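Local coordinates for peptidoglycan glycosyltransferase (Atopobium parvulum, PDB 4OVD), which belongs to the penicillin-binding proteins, cell-wall enzymes that pair a dimerisation domain with a penicillin-binding transpeptidase domain, at residues A[479-492]-A[538-551]. Sequence-based numbering, arbitrary orientation.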
ATOM      1  N   ARG A 479      18.945   6.397  -3.365  1.00 36.74           N
ATOM      2  CA  ARG A 479      19.189   5.009  -3.816  1.00 40.21           C
ATOM      3  C   ARG A 479      17.981   4.373  -4.485  1.00 41.06           C
ATOM      4  O   ARG A 479      18.080   3.248  -4.988  1.00 40.25           O
ATOM      5  CB  ARG A 479      19.632   4.128  -2.650  1.00 40.60           C
ATOM      6  CG  ARG A 479      20.909   4.755  -2.099  1.00 42.58           C
ATOM      7  CD  ARG A 479      21.622   3.823  -1.208  1.00 46.30           C
ATOM      8  NE  ARG A 479      22.134   2.708  -1.972  1.00 46.40           N
ATOM      9  CZ  ARG A 479      22.730   1.668  -1.394  1.00 51.41           C
ATOM     10  NH1 ARG A 479      22.889   1.639  -0.073  1.00 44.66           N
ATOM     11  NH2 ARG A 479      23.133   0.656  -2.136  1.00 52.46           N
ATOM     12  N   ALA A 480      16.830   5.025  -4.424  1.00 34.01           N
ATOM     13  CA  ALA A 480      15.651   4.499  -5.122  1.00 34.96           C
ATOM     14  C   ALA A 480      15.736   4.857  -6.592  1.00 38.84           C
ATOM     15  O   ALA A 480      14.980   4.339  -7.407  1.00 39.03           O
ATOM     16  CB  ALA A 480      14.375   5.034  -4.528  1.00 35.42           C
ATOM     17  N   GLY A 481      16.651   5.741  -6.974  1.00 41.86           N
ATOM     18  CA  GLY A 481      16.785   6.091  -8.394  1.00 40.02           C
ATOM     19  C   GLY A 481      17.057   4.899  -9.299  1.00 42.93           C
ATOM     20  O   GLY A 481      17.660   3.933  -8.895  1.00 43.05           O
ATOM     21  N   ILE A 482      16.574   4.956 -10.533  1.00 40.96           N
ATOM     22  CA  ILE A 482      16.757   3.862 -11.471  1.00 43.46           C
ATOM     23  C   ILE A 482      17.222   4.484 -12.786  1.00 47.91           C
ATOM     24  O   ILE A 482      16.511   5.324 -13.386  1.00 50.27           O
ATOM     25  CB  ILE A 482      15.456   3.075 -11.774  1.00 44.45           C
ATOM     26  CG1 ILE A 482      14.778   2.554 -10.477  1.00 46.64           C
ATOM     27  CG2 ILE A 482      15.782   1.921 -12.717  1.00 46.81           C
ATOM     28  CD1 ILE A 482      13.334   2.160 -10.699  1.00 47.78           C
ATOM     29  N   TYR A 483      18.408   4.065 -13.218  1.00 49.25           N
ATOM     30  CA  TYR A 483      19.019   4.561 -14.441  1.00 53.09           C
ATOM     31  C   TYR A 483      18.044   4.497 -15.619  1.00 50.90           C
ATOM     32  O   TYR A 483      17.493   3.439 -15.878  1.00 47.31           O
ATOM     33  CB  TYR A 483      20.266   3.737 -14.764  1.00 60.24           C
ATOM     34  CG  TYR A 483      20.961   4.308 -15.975  1.00 67.96           C
ATOM     35  CD1 TYR A 483      21.537   5.585 -15.933  1.00 71.80           C
ATOM     36  CD2 TYR A 483      21.001   3.598 -17.173  1.00 77.80           C
ATOM     37  CE1 TYR A 483      22.157   6.123 -17.063  1.00 85.39           C
ATOM     38  CE2 TYR A 483      21.622   4.119 -18.294  1.00 83.07           C
ATOM     39  CZ  TYR A 483      22.194   5.376 -18.234  1.00 85.52           C
ATOM     40  OH  TYR A 483      22.797   5.852 -19.364  1.00101.56           O
ATOM     41  N   GLY A 484      17.834   5.628 -16.303  1.00 53.37           N
ATOM     42  CA  GLY A 484      16.918   5.734 -17.462  1.00 54.44           C
ATOM     43  C   GLY A 484      15.450   6.086 -17.156  1.00 59.52           C
ATOM     44  O   GLY A 484      14.646   6.283 -18.072  1.00 58.09           O
ATOM     45  N   TYR A 485      15.076   6.201 -15.875  1.00 55.03           N
ATOM     46  CA  TYR A 485      13.691   6.503 -15.538  1.00 50.02           C
ATOM     47  C   TYR A 485      13.577   7.673 -14.610  1.00 44.58           C
ATOM     48  O   TYR A 485      14.522   8.071 -13.998  1.00 47.83           O
ATOM     49  CB  TYR A 485      13.076   5.290 -14.839  1.00 50.93           C
ATOM     50  CG  TYR A 485      12.979   4.039 -15.694  1.00 56.33           C
ATOM     51  CD1 TYR A 485      14.032   3.139 -15.797  1.00 57.84           C
ATOM     52  CD2 TYR A 485      11.804   3.746 -16.363  1.00 55.04           C
ATOM     53  CE1 TYR A 485      13.909   2.000 -16.581  1.00 60.35           C
ATOM     54  CE2 TYR A 485      11.673   2.632 -17.122  1.00 56.53           C
ATOM     55  CZ  TYR A 485      12.726   1.769 -17.238  1.00 60.54           C
ATOM     56  OH  TYR A 485      12.526   0.679 -18.006  1.00 64.86           O
ATOM     57  N   THR A 486      12.397   8.236 -14.489  1.00 47.84           N
ATOM     58  CA  THR A 486      12.169   9.316 -13.521  1.00 46.25           C
ATOM     59  C   THR A 486      11.471   8.658 -12.371  1.00 38.69           C
ATOM     60  O   THR A 486      10.623   7.862 -12.605  1.00 41.43           O
ATOM     61  CB  THR A 486      11.250  10.416 -14.066  1.00 51.71           C
ATOM     62  OG1 THR A 486      11.903  11.087 -15.132  1.00 51.45           O
ATOM     63  CG2 THR A 486      10.944  11.412 -12.984  1.00 55.13           C
ATOM     64  N   VAL A 487      11.909   8.901 -11.151  1.00 40.64           N
ATOM     65  CA  VAL A 487      11.294   8.321  -9.938  1.00 36.94           C
ATOM     66  C   VAL A 487      10.988   9.456  -8.988  1.00 37.07           C
ATOM     67  O   VAL A 487      11.856  10.256  -8.671  1.00 37.64           O
ATOM     68  CB  VAL A 487      12.230   7.309  -9.267  1.00 35.47           C
ATOM     69  CG1 VAL A 487      11.689   6.773  -7.930  1.00 36.77           C
ATOM     70  CG2 VAL A 487      12.506   6.194 -10.227  1.00 39.44           C
ATOM     71  N   ALA A 488       9.715   9.584  -8.629  1.00 31.84           N
ATOM     72  CA  ALA A 488       9.294  10.559  -7.652  1.00 32.33           C
ATOM     73  C   ALA A 488       8.919   9.685  -6.432  1.00 32.11           C
ATOM     74  O   ALA A 488       8.174   8.733  -6.569  1.00 34.22           O
ATOM     75  CB  ALA A 488       8.080  11.279  -8.153  1.00 34.09           C
ATOM     76  N   GLY A 489       9.480   9.945  -5.278  1.00 31.68           N
ATOM     77  CA  GLY A 489       9.136   9.141  -4.164  1.00 32.97           C
ATOM     78  C   GLY A 489       9.453   9.745  -2.822  1.00 34.72           C
ATOM     79  O   GLY A 489       9.915  10.869  -2.727  1.00 36.50           O
ATOM     80  N   LYS A 490       9.235   8.944  -1.776  1.00 31.37           N
ATOM     81  CA  LYS A 490       9.457   9.380  -0.434  1.00 29.19           C
ATOM     82  C   LYS A 490       9.798   8.191   0.488  1.00 31.75           C
ATOM     83  O   LYS A 490       9.158   7.151   0.391  1.00 29.81           O
ATOM     84  CB  LYS A 490       8.185  10.052   0.102  1.00 28.98           C
ATOM     85  CG  LYS A 490       8.381  10.576   1.506  1.00 31.15           C
ATOM     86  CD  LYS A 490       9.246  11.823   1.548  1.00 34.24           C
ATOM     87  CE  LYS A 490       9.398  12.420   2.954  1.00 31.68           C
ATOM     88  NZ  LYS A 490      10.326  11.563   3.719  1.00 33.92           N
ATOM     89  N   THR A 491      10.827   8.389   1.326  1.00 29.06           N
ATOM     90  CA  THR A 491      11.219   7.456   2.338  1.00 31.52           C
ATOM     91  C   THR A 491      10.395   7.705   3.593  1.00 34.17           C
ATOM     92  O   THR A 491       9.830   8.750   3.800  1.00 31.52           O
ATOM     93  CB  THR A 491      12.668   7.641   2.710  1.00 32.61           C
ATOM     94  OG1 THR A 491      12.927   9.032   2.953  1.00 33.18           O
ATOM     95  CG2 THR A 491      13.587   7.155   1.581  1.00 35.98           C
ATOM     96  N   GLY A 492      10.302   6.693   4.421  1.00 37.65           N
ATOM     97  CA  GLY A 492       9.633   6.816   5.653  1.00 37.36           C
ATOM     98  C   GLY A 492      10.250   5.942   6.710  1.00 32.55           C
ATOM     99  O   GLY A 492      10.770   4.892   6.424  1.00 34.30           O
ATOM    100  N   ALA A 538      15.396   3.720   5.941  1.00 38.50           N
ATOM    101  CA  ALA A 538      14.720   3.561   4.648  1.00 35.65           C
ATOM    102  C   ALA A 538      15.600   3.959   3.399  1.00 32.53           C
ATOM    103  O   ALA A 538      15.547   3.297   2.350  1.00 34.50           O
ATOM    104  CB  ALA A 538      13.419   4.331   4.678  1.00 37.42           C
ATOM    105  N   SER A 539      16.456   4.964   3.552  1.00 31.92           N
ATOM    106  CA  SER A 539      17.332   5.435   2.480  1.00 33.80           C
ATOM    107  C   SER A 539      18.349   4.353   2.048  1.00 37.77           C
ATOM    108  O   SER A 539      18.794   4.342   0.888  1.00 35.72           O
ATOM    109  CB  SER A 539      18.102   6.654   2.946  1.00 34.81           C
ATOM    110  OG  SER A 539      18.953   6.329   4.062  1.00 38.16           O
ATOM    111  N   GLN A 540      18.705   3.449   2.979  1.00 37.73           N
ATOM    112  CA  GLN A 540      19.667   2.399   2.692  1.00 37.64           C
ATOM    113  C   GLN A 540      18.993   1.058   2.582  1.00 41.65           C
ATOM    114  O   GLN A 540      19.653   0.035   2.321  1.00 39.85           O
ATOM    115  CB  GLN A 540      20.744   2.317   3.806  1.00 42.91           C
ATOM    116  CG  GLN A 540      21.505   3.636   4.005  1.00 40.02           C
ATOM    117  CD  GLN A 540      21.984   4.194   2.655  1.00 47.26           C
ATOM    118  OE1 GLN A 540      22.454   3.447   1.786  1.00 47.16           O
ATOM    119  NE2 GLN A 540      21.819   5.503   2.457  1.00 42.76           N
ATOM    120  N   SER A 541      17.690   0.985   2.786  1.00 38.68           N
ATOM    121  CA  SER A 541      17.084  -0.321   2.738  1.00 36.36           C
ATOM    122  C   SER A 541      15.889  -0.374   1.847  1.00 39.89           C
ATOM    123  O   SER A 541      15.971  -0.837   0.740  1.00 38.33           O
ATOM    124  CB  SER A 541      16.785  -0.813   4.151  1.00 40.82           C
ATOM    125  OG  SER A 541      15.891   0.035   4.801  1.00 39.28           O
ATOM    126  N   ALA A 542      14.773   0.173   2.283  1.00 34.89           N
ATOM    127  CA  ALA A 542      13.626   0.077   1.483  1.00 32.14           C
ATOM    128  C   ALA A 542      13.814   0.747   0.131  1.00 31.26           C
ATOM    129  O   ALA A 542      13.258   0.283  -0.882  1.00 35.37           O
ATOM    130  CB  ALA A 542      12.480   0.711   2.229  1.00 34.63           C
ATOM    131  N   ALA A 543      14.530   1.855   0.097  1.00 34.24           N
ATOM    132  CA  ALA A 543      14.768   2.558  -1.164  1.00 34.40           C
ATOM    133  C   ALA A 543      15.605   1.686  -2.094  1.00 39.35           C
ATOM    134  O   ALA A 543      15.405   1.700  -3.295  1.00 39.08           O
ATOM    135  CB  ALA A 543      15.478   3.877  -0.918  1.00 32.43           C
ATOM    136  N   VAL A 544      16.534   0.921  -1.540  1.00 39.86           N
ATOM    137  CA  VAL A 544      17.405   0.030  -2.344  1.00 39.70           C
ATOM    138  C   VAL A 544      16.602  -1.104  -2.958  1.00 47.75           C
ATOM    139  O   VAL A 544      16.745  -1.423  -4.151  1.00 40.14           O
ATOM    140  CB  VAL A 544      18.564  -0.529  -1.503  1.00 42.22           C
ATOM    141  CG1 VAL A 544      19.351  -1.591  -2.259  1.00 46.42           C
ATOM    142  CG2 VAL A 544      19.499   0.579  -1.079  1.00 42.93           C
ATOM    143  N   VAL A 545      15.700  -1.684  -2.162  1.00 38.91           N
ATOM    144  CA  VAL A 545      14.848  -2.735  -2.639  1.00 37.23           C
ATOM    145  C   VAL A 545      13.954  -2.193  -3.742  1.00 36.54           C
ATOM    146  O   VAL A 545      13.754  -2.842  -4.756  1.00 41.62           O
ATOM    147  CB  VAL A 545      13.973  -3.311  -1.489  1.00 40.92           C
ATOM    148  CG1 VAL A 545      12.985  -4.319  -2.018  1.00 41.44           C
ATOM    149  CG2 VAL A 545      14.838  -3.921  -0.399  1.00 43.14           C
ATOM    150  N   PHE A 546      13.419  -1.008  -3.567  1.00 38.07           N
ATOM    151  CA  PHE A 546      12.560  -0.410  -4.609  1.00 42.27           C
ATOM    152  C   PHE A 546      13.283  -0.288  -5.960  1.00 38.31           C
ATOM    153  O   PHE A 546      12.695  -0.586  -7.025  1.00 39.41           O
ATOM    154  CB  PHE A 546      12.081   0.978  -4.175  1.00 38.01           C
ATOM    155  CG  PHE A 546      11.425   1.791  -5.284  1.00 40.27           C
ATOM    156  CD1 PHE A 546      12.190   2.395  -6.255  1.00 35.78           C
ATOM    157  CD2 PHE A 546      10.037   1.996  -5.311  1.00 39.20           C
ATOM    158  CE1 PHE A 546      11.605   3.157  -7.250  1.00 40.95           C
ATOM    159  CE2 PHE A 546       9.443   2.781  -6.289  1.00 40.08           C
ATOM    160  CZ  PHE A 546      10.225   3.376  -7.257  1.00 42.77           C
ATOM    161  N   SER A 547      14.522   0.199  -5.944  1.00 40.42           N
ATOM    162  CA  SER A 547      15.238   0.393  -7.202  1.00 47.49           C
ATOM    163  C   SER A 547      15.310  -0.873  -8.019  1.00 44.16           C
ATOM    164  O   SER A 547      15.109  -0.817  -9.216  1.00 45.17           O
ATOM    165  CB  SER A 547      16.656   1.011  -7.058  1.00 52.37           C
ATOM    166  OG  SER A 547      17.485   0.260  -6.193  1.00 65.86           O
ATOM    167  N   GLN A 548      15.587  -1.998  -7.373  1.00 46.87           N
ATOM    168  CA  GLN A 548      15.652  -3.279  -8.050  1.00 49.59           C
ATOM    169  C   GLN A 548      14.265  -3.829  -8.414  1.00 51.79           C
ATOM    170  O   GLN A 548      14.021  -4.232  -9.551  1.00 51.44           O
ATOM    171  CB  GLN A 548      16.437  -4.293  -7.214  1.00 54.13           C
ATOM    172  CG  GLN A 548      16.410  -5.725  -7.778  1.00 66.43           C
ATOM    173  CD  GLN A 548      16.955  -5.925  -9.217  1.00 78.83           C
ATOM    174  OE1 GLN A 548      16.795  -7.018  -9.800  1.00 95.85           O
ATOM    175  NE2 GLN A 548      17.607  -4.912  -9.776  1.00 73.64           N
ATOM    176  N   PHE A 549      13.305  -3.796  -7.498  1.00 44.60           N
ATOM    177  CA  PHE A 549      12.052  -4.339  -7.849  1.00 41.97           C
ATOM    178  C   PHE A 549      11.233  -3.460  -8.842  1.00 43.16           C
ATOM    179  O   PHE A 549      10.557  -3.950  -9.756  1.00 45.70           O
ATOM    180  CB  PHE A 549      11.243  -4.668  -6.589  1.00 40.02           C
ATOM    181  CG  PHE A 549       9.909  -5.177  -6.901  1.00 41.11           C
ATOM    182  CD1 PHE A 549       9.746  -6.467  -7.350  1.00 45.20           C
ATOM    183  CD2 PHE A 549       8.796  -4.364  -6.758  1.00 46.73           C
ATOM    184  CE1 PHE A 549       8.499  -6.951  -7.683  1.00 47.36           C
ATOM    185  CE2 PHE A 549       7.556  -4.825  -7.101  1.00 43.22           C
ATOM    186  CZ  PHE A 549       7.402  -6.128  -7.554  1.00 49.23           C
ATOM    187  N   ALA A 550      11.282  -2.171  -8.678  1.00 38.80           N
ATOM    188  CA  ALA A 550      10.504  -1.307  -9.571  1.00 46.27           C
ATOM    189  C   ALA A 550      11.040  -1.379 -11.012  1.00 48.19           C
ATOM    190  O   ALA A 550      10.267  -1.292 -11.957  1.00 50.41           O
ATOM    191  CB  ALA A 550      10.485   0.110  -9.071  1.00 40.35           C
ATOM    192  N   LYS A 551      12.343  -1.601 -11.131  1.00 47.17           N
ATOM    193  CA  LYS A 551      13.051  -1.764 -12.417  1.00 50.28           C
ATOM    194  C   LYS A 551      12.486  -3.001 -13.074  1.00 56.32           C
ATOM    195  O   LYS A 551      11.987  -2.935 -14.212  1.00 53.93           O
ATOM    196  CB  LYS A 551      14.556  -1.898 -12.126  1.00 51.00           C
ATOM    197  CG  LYS A 551      15.460  -2.359 -13.238  1.00 61.95           C
ATOM    198  CD  LYS A 551      15.375  -1.437 -14.416  1.00 67.87           C
ATOM    199  CE  LYS A 551      16.439  -1.851 -15.431  1.00 71.63           C
ATOM    200  NZ  LYS A 551      16.271  -1.111 -16.701  1.00 73.08           N
TER
HETATM  201  O   HOH W   1      18.700   6.773  -0.497  1.00 40.12           O
HETATM  202  O   HOH W   2      13.460   4.536   7.814  1.00 54.01           O
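R479 reaches past V544 to Q540, the two polar chains crossing at about a right angle. NH1 of R479 donates to OE1 of Q540 at 2.6 Å, the oxygen lying in the guanidinium plane, with NH1 placed nearly in line with the C=O and a fairly straight N-H...O. A bend at chi3 (68°) swings the guanidinium over the helix, where CG2 of V544 sits beneath the centre of one face, 3.4 Å from CZ of R479. The amide and guanidinium planes are turned 33° from each other. At the backbone end of the arginine, a water joins N of R479 to O of S539. Deeper in, CB of A480 rests 3.9 Å from CB of A543 and touches the F546 ring at CD1, while O of A480 meets the ring edge. CG of F546 stands anti to the backbone N (chi1 168°), which carries the ring from helix 542-556 toward strand 487-495; there V487 comes from the opposite direction, its CG1 3.7 Å from CE1 of F546. This is the transpeptidase domain of a penicillin-binding protein, in which the C-terminal helix packs against its five-stranded antiparallel sheet; 487-495 is an outermost strand. F514 on the neighbouring strand 510-518 meets F546 edge-to-face. One turn further along the helix, CB of A550 covers one face of the F546 ring and also meets CD1 of I482 at 3.9 Å. CG2 of I482 lies against CD of K551, whose NZ ends at the edge of the Y485 ring, 3.9 Å from CE1; the hydroxyl of that tyrosine bonds to O of I559. OG of S547 turns back to O of V544 at 2.7 Å, and its CB packs against the carbonyl oxygens of R479 and G481. Where the strand runs on, CB of A538 packs on CB of T491, and a second water links O of G492 to N of A538.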